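HD domain protein (Enterococcus faecalis, PDB 4LRL) probably hydrolyses deoxyribonucleoside triphosphates to deoxyribonucleosides and triphosphate, as a metal-binding HD-domain enzyme under allosteric control by nucleotides. Local coordinates at residues Glu288-Pro293 against Phe307-Phe312; Glu154-Gln159 against Phe312-Tyr317. All coordinates share one frame; numbering follows the deposited sequence.

Contact 1 (Glu288-Pro293 against Phe307-Phe312)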
loop_
_atom_site.group_PDB
_atom_site.type_symbol
_atom_site.label_atom_id
_atom_site.label_comp_id
_atom_site.label_asym_id
_atom_site.label_seq_id
_atom_site.Cartn_x
_atom_site.Cartn_y
_atom_site.Cartn_z
ATOM N N GLU C 288 -17.794 42.367 -13.418
ATOM C CA GLU C 288 -18.050 43.329 -14.495
ATOM C C GLU C 288 -19.512 43.691 -14.589
ATOM O O GLU C 288 -19.852 44.853 -14.806
ATOM C CB GLU C 288 -17.592 42.780 -15.840
ATOM C CG GLU C 288 -16.097 42.843 -16.037
ATOM C CD GLU C 288 -15.653 42.070 -17.258
ATOM O OE1 GLU C 288 -16.240 40.993 -17.526
ATOM O OE2 GLU C 288 -14.718 42.542 -17.944
ATOM N N LEU C 289 -20.368 42.680 -14.438
ATOM C CA LEU C 289 -21.811 42.868 -14.515
ATOM C C LEU C 289 -22.312 43.730 -13.358
ATOM O O LEU C 289 -23.172 44.586 -13.544
ATOM C CB LEU C 289 -22.534 41.519 -14.569
ATOM C CG LEU C 289 -22.506 40.753 -15.899
ATOM C CD1 LEU C 289 -23.121 39.369 -15.711
ATOM C CD2 LEU C 289 -23.210 41.507 -17.018
ATOM N N PHE C 290 -21.732 43.520 -12.180
ATOM C CA PHE C 290 -22.025 44.321 -11.001
ATOM C C PHE C 290 -21.579 45.780 -11.165
ATOM O O PHE C 290 -22.190 46.683 -10.591
ATOM C CB PHE C 290 -21.359 43.695 -9.772
ATOM C CG PHE C 290 -21.730 44.357 -8.477
ATOM C CD1 PHE C 290 -22.941 44.062 -7.851
ATOM C CD2 PHE C 290 -20.870 45.275 -7.880
ATOM C CE1 PHE C 290 -23.286 44.675 -6.648
ATOM C CE2 PHE C 290 -21.206 45.893 -6.681
ATOM C CZ PHE C 290 -22.417 45.592 -6.063
ATOM N N GLU C 291 -20.514 45.997 -11.939
ATOM C CA GLU C 291 -19.951 47.336 -12.150
ATOM C C GLU C 291 -20.643 48.097 -13.281
ATOM O O GLU C 291 -20.534 49.317 -13.358
ATOM C CB GLU C 291 -18.441 47.269 -12.417
ATOM C CG GLU C 291 -17.586 47.028 -11.185
ATOM C CD GLU C 291 -16.183 46.512 -11.516
ATOM O OE1 GLU C 291 -15.920 46.117 -12.679
ATOM O OE2 GLU C 291 -15.338 46.493 -10.600
ATOM N N ASN C 292 -21.344 47.372 -14.149
ATOM C CA ASN C 292 -22.097 47.975 -15.245
ATOM C C ASN C 292 -23.339 48.698 -14.724
ATOM O O ASN C 292 -24.209 48.060 -14.127
ATOM C CB ASN C 292 -22.500 46.905 -16.262
ATOM C CG ASN C 292 -22.992 47.487 -17.586
ATOM O OD1 ASN C 292 -23.711 48.491 -17.630
ATOM N ND2 ASN C 292 -22.615 46.835 -18.679
ATOM N N PRO C 293 -23.429 50.028 -14.956
ATOM C CA PRO C 293 -24.587 50.819 -14.501
ATOM C C PRO C 293 -25.895 50.489 -15.239
ATOM O O PRO C 293 -26.978 50.648 -14.669
ATOM C CB PRO C 293 -24.162 52.267 -14.788
ATOM C CG PRO C 293 -23.159 52.168 -15.877
ATOM C CD PRO C 293 -22.434 50.866 -15.655
ATOM N N PHE C 307 -16.511 42.324 -2.087
ATOM C CA PHE C 307 -15.370 41.987 -2.931
ATOM C C PHE C 307 -15.504 42.539 -4.355
ATOM O O PHE C 307 -14.511 42.969 -4.948
ATOM C CB PHE C 307 -15.120 40.469 -2.893
ATOM C CG PHE C 307 -14.887 39.953 -1.501
ATOM C CD1 PHE C 307 -13.603 39.920 -0.967
ATOM C CD2 PHE C 307 -15.957 39.574 -0.700
ATOM C CE1 PHE C 307 -13.390 39.484 0.330
ATOM C CE2 PHE C 307 -15.760 39.148 0.597
ATOM C CZ PHE C 307 -14.475 39.099 1.114
ATOM N N PHE C 308 -16.727 42.548 -4.890
ATOM C CA PHE C 308 -17.007 43.270 -6.134
ATOM C C PHE C 308 -16.603 44.739 -6.000
ATOM O O PHE C 308 -15.996 45.312 -6.908
ATOM C CB PHE C 308 -18.491 43.213 -6.489
ATOM C CG PHE C 308 -18.993 41.851 -6.871
ATOM C CD1 PHE C 308 -20.305 41.488 -6.588
ATOM C CD2 PHE C 308 -18.175 40.937 -7.526
ATOM C CE1 PHE C 308 -20.799 40.230 -6.943
ATOM C CE2 PHE C 308 -18.659 39.676 -7.884
ATOM C CZ PHE C 308 -19.974 39.325 -7.592
ATOM N N LYS C 309 -16.941 45.339 -4.860
ATOM C CA LYS C 309 -16.720 46.769 -4.622
ATOM C C LYS C 309 -15.252 47.115 -4.355
ATOM O O LYS C 309 -14.879 48.292 -4.375
ATOM C CB LYS C 309 -17.572 47.246 -3.437
ATOM C CG LYS C 309 -19.073 47.315 -3.699
ATOM C CD LYS C 309 -19.840 47.565 -2.398
ATOM C CE LYS C 309 -21.271 48.030 -2.658
ATOM N NZ LYS C 309 -22.024 48.323 -1.396
ATOM N N GLY C 310 -14.434 46.095 -4.094
ATOM C CA GLY C 310 -13.033 46.286 -3.703
ATOM C C GLY C 310 -12.889 46.914 -2.325
ATOM O O GLY C 310 -11.972 47.706 -2.081
ATOM N N ASP C 311 -13.802 46.559 -1.424
ATOM C CA ASP C 311 -13.847 47.141 -0.088
ATOM C C ASP C 311 -14.482 46.121 0.850
ATOM O O ASP C 311 -15.705 46.075 1.001
ATOM C CB ASP C 311 -14.654 48.448 -0.110
ATOM C CG ASP C 311 -14.528 49.255 1.179
ATOM O OD1 ASP C 311 -13.980 48.748 2.185
ATOM O OD2 ASP C 311 -14.988 50.418 1.189
ATOM N N PHE C 312 -13.645 45.291 1.464
ATOM C CA PHE C 312 -14.133 44.266 2.387
ATOM C C PHE C 312 -13.457 44.318 3.755
ATOM O O PHE C 312 -12.334 44.812 3.895
ATOM C CB PHE C 312 -13.991 42.871 1.772
ATOM C CG PHE C 312 -12.567 42.433 1.568
ATOM C CD1 PHE C 312 -11.897 41.714 2.560
ATOM C CD2 PHE C 312 -11.899 42.724 0.375
ATOM C CE1 PHE C 312 -10.578 41.302 2.375
ATOM C CE2 PHE C 312 -10.584 42.320 0.183
ATOM C CZ PHE C 312 -9.920 41.605 1.190
#
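F290 and F308 form the aromatic pair that carries most of the contact, with the CB, CG and CD1 side of F308 lying on the F290 ring. The two rings are oblique, with centroids 5.1 Å apart and planes at 32°. F308 reaches over one face of the F290 ring with its CD1, which is 3.7 Å from F290 CG and sits near the rim of that ring. F308 CB makes the closest approach, 3.4 Å from F290 CD2. With CG turned away from the backbone N (chi1 -173°), the F290 ring lies against F308. V305 also touches F290, and F149 of helix 142-149 touches F308.

The K309 chain adds a methylene: its CG lies near the plane of the F290 ring, at the edge, 3.9 Å from F290 CE2.

Both segments lie in the HD-associated region. Helix 270-291 finishes at E291, and N292 is the first residue to leave helical geometry. The short helix 305-308 is closed by a Schellman motif, with G310 at positive phi (68°). The contact joins the last turn of helix 270-291 to the end of helix 305-308 and the turn after it.

Polar groups contribute little across the interface, and no hydrogen bond crosses it. E291 OE2 and F308 O are both acceptors, 3.9 Å apart and not bonded to each other. The OE2 of E291 is paired instead with K287 NZ, one turn back on the same helix, in a salt bridge.

Contact 2 (Glu154-Gln159 against Phe312-Tyr317)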
loop_
_atom_site.group_PDB
_atom_site.type_symbol
_atom_site.label_atom_id
_atom_site.label_comp_id
_atom_site.label_asym_id
_atom_site.label_seq_id
_atom_site.Cartn_x
_atom_site.Cartn_y
_atom_site.Cartn_z
ATOM N N GLU C 154 -1.552 35.372 2.958
ATOM C CA GLU C 154 -0.584 35.608 4.024
ATOM C C GLU C 154 -0.947 36.867 4.828
ATOM O O GLU C 154 -0.982 36.824 6.061
ATOM C CB GLU C 154 0.853 35.677 3.499
ATOM C CG GLU C 154 1.853 35.915 4.635
ATOM C CD GLU C 154 3.306 35.774 4.235
ATOM O OE1 GLU C 154 3.749 34.627 3.979
ATOM O OE2 GLU C 154 4.005 36.812 4.215
ATOM N N ALA C 155 -1.242 37.972 4.139
ATOM C CA ALA C 155 -1.704 39.183 4.819
ATOM C C ALA C 155 -2.921 38.892 5.706
ATOM O O ALA C 155 -2.980 39.338 6.847
ATOM C CB ALA C 155 -2.014 40.301 3.816
ATOM N N ILE C 156 -3.871 38.123 5.182
ATOM C CA ILE C 156 -5.091 37.790 5.914
ATOM C C ILE C 156 -4.835 36.863 7.100
ATOM O O ILE C 156 -5.424 37.043 8.167
ATOM C CB ILE C 156 -6.172 37.233 4.976
ATOM C CG1 ILE C 156 -6.656 38.353 4.050
ATOM C CG2 ILE C 156 -7.338 36.655 5.771
ATOM C CD1 ILE C 156 -7.161 37.874 2.715
ATOM N N THR C 157 -3.948 35.888 6.913
ATOM C CA THR C 157 -3.495 35.034 7.999
ATOM C C THR C 157 -2.982 35.878 9.166
ATOM O O THR C 157 -3.404 35.673 10.305
ATOM C CB THR C 157 -2.390 34.060 7.536
ATOM O OG1 THR C 157 -2.929 33.178 6.554
ATOM C CG2 THR C 157 -1.875 33.225 8.698
ATOM N N VAL C 158 -2.088 36.823 8.868
ATOM C CA VAL C 158 -1.510 37.698 9.883
ATOM C C VAL C 158 -2.611 38.516 10.547
ATOM O O VAL C 158 -2.620 38.669 11.769
ATOM C CB VAL C 158 -0.405 38.622 9.288
ATOM C CG1 VAL C 158 0.015 39.714 10.286
ATOM C CG2 VAL C 158 0.793 37.793 8.846
ATOM N N GLN C 159 -3.536 39.023 9.736
ATOM C CA GLN C 159 -4.717 39.727 10.237
ATOM C C GLN C 159 -5.507 38.891 11.245
ATOM O O GLN C 159 -5.860 39.384 12.310
ATOM C CB GLN C 159 -5.648 40.113 9.086
ATOM C CG GLN C 159 -5.269 41.367 8.332
ATOM C CD GLN C 159 -6.305 41.734 7.281
ATOM O OE1 GLN C 159 -7.513 41.616 7.508
ATOM N NE2 GLN C 159 -5.836 42.181 6.122
ATOM N N PHE C 312 -13.645 45.291 1.464
ATOM C CA PHE C 312 -14.133 44.266 2.387
ATOM C C PHE C 312 -13.457 44.318 3.755
ATOM O O PHE C 312 -12.334 44.812 3.895
ATOM C CB PHE C 312 -13.991 42.871 1.772
ATOM C CG PHE C 312 -12.567 42.433 1.568
ATOM C CD1 PHE C 312 -11.897 41.714 2.560
ATOM C CD2 PHE C 312 -11.899 42.724 0.375
ATOM C CE1 PHE C 312 -10.578 41.302 2.375
ATOM C CE2 PHE C 312 -10.584 42.320 0.183
ATOM C CZ PHE C 312 -9.920 41.605 1.190
ATOM N N THR C 313 -14.156 43.803 4.760
ATOM C CA THR C 313 -13.602 43.667 6.099
ATOM C C THR C 313 -13.202 42.213 6.336
ATOM O O THR C 313 -13.562 41.316 5.557
ATOM C CB THR C 313 -14.607 44.115 7.179
ATOM O OG1 THR C 313 -15.792 43.314 7.092
ATOM C CG2 THR C 313 -14.977 45.587 6.992
ATOM N N LEU C 314 -12.441 41.989 7.402
ATOM C CA LEU C 314 -12.051 40.647 7.789
ATOM C C LEU C 314 -13.276 39.744 7.949
ATOM O O LEU C 314 -13.321 38.650 7.379
ATOM C CB LEU C 314 -11.215 40.680 9.075
ATOM C CG LEU C 314 -10.708 39.324 9.594
ATOM C CD1 LEU C 314 -10.042 38.480 8.505
ATOM C CD2 LEU C 314 -9.768 39.526 10.779
ATOM N N GLN C 315 -14.265 40.221 8.701
ATOM C CA GLN C 315 -15.502 39.476 8.972
ATOM C C GLN C 315 -16.264 39.054 7.712
ATOM O O GLN C 315 -16.859 37.979 7.680
ATOM C CB GLN C 315 -16.432 40.271 9.903
ATOM C CG GLN C 315 -15.865 40.541 11.287
ATOM C CD GLN C 315 -15.723 39.285 12.146
ATOM O OE1 GLN C 315 -15.985 38.164 11.693
ATOM N NE2 GLN C 315 -15.312 39.473 13.399
ATOM N N GLU C 316 -16.241 39.910 6.691
ATOM C CA GLU C 316 -16.872 39.611 5.407
ATOM C C GLU C 316 -16.110 38.537 4.654
ATOM O O GLU C 316 -16.707 37.691 3.971
ATOM C CB GLU C 316 -16.995 40.877 4.558
ATOM C CG GLU C 316 -18.215 41.727 4.920
ATOM C CD GLU C 316 -18.072 43.184 4.520
ATOM O OE1 GLU C 316 -17.013 43.561 3.977
ATOM O OE2 GLU C 316 -19.025 43.959 4.755
ATOM N N TYR C 317 -14.789 38.575 4.781
ATOM C CA TYR C 317 -13.933 37.578 4.155
ATOM C C TYR C 317 -14.128 36.197 4.789
ATOM O O TYR C 317 -14.298 35.212 4.081
ATOM C CB TYR C 317 -12.472 38.008 4.241
ATOM C CG TYR C 317 -11.497 37.067 3.567
ATOM C CD1 TYR C 317 -11.196 37.192 2.214
ATOM C CD2 TYR C 317 -10.850 36.065 4.298
ATOM C CE1 TYR C 317 -10.290 36.327 1.601
ATOM C CE2 TYR C 317 -9.937 35.212 3.706
ATOM C CZ TYR C 317 -9.661 35.341 2.363
ATOM O OH TYR C 317 -8.749 34.489 1.789
#
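I156 presents two methyl groups to Y317, and the torsions of both residues set this up. In I156, a chi1 of -68° places CG1 opposite the carbonyl carbon and leaves both CD1 and CG2 on the Y317 ring. In Y317, CG points away from the backbone N (chi1 -178°), which lays a ring face against I156. The two side chains come from opposite directions. I156 CD1 lands over one face of the ring, 3.8 Å from the Y317 centroid and 22° off the normal. This is a CH-pi contact. I156 CG2 sits beside it, 3.6 Å from Y317 CE2.

L314 packs next to this pair, with its CD1 4.3 Å from I156 CG2. Q159 and L314 run past each other head to tail, with Q159 OE1 4.1 Å from L314 CB.

Helix 314-318 starts with a capping box. T313 N donates to E316 OE1 at 3.0 Å, meeting the carboxylate from above its plane. The return bond, E316 N to T313 OG1, is weak at 3.5 Å. The box closes off the start of the helix, whose first turn carries L314 and Y317. Here a helix of the HD domain meets one of the HD-associated region.

No hydrogen bond crosses between the segments. The contact is mainly apolar; the OH of buried Y317 finds its partner, G137 O, outside the two segments, which ties the ring to the chain just beyond the metal ligand D135.

Overall arrangement
Contacts 1 and 2 lie on the same side of the chain's centre, with their own centres about 19 Å apart. They share F312, and helices 305-308 and 314-318 follow each other in sequence. F307, next to F308 of contact 1, packs on contact 2, its CZ 3.4 Å from Y317 CA, and its ring stacks with that of F312. Through this short connection, the end of helix 270-291 is linked by packing to helix 153-162 of the HD domain. Contact 1 is away from the known sites. Contact 2 is nearer the metal centre: the Y317 side chain is about 13 Å from the bound nickel ion and about 8 Å from the side chain of R87, which binds dATP in another structure of this protein; no dATP is bound to this chain here.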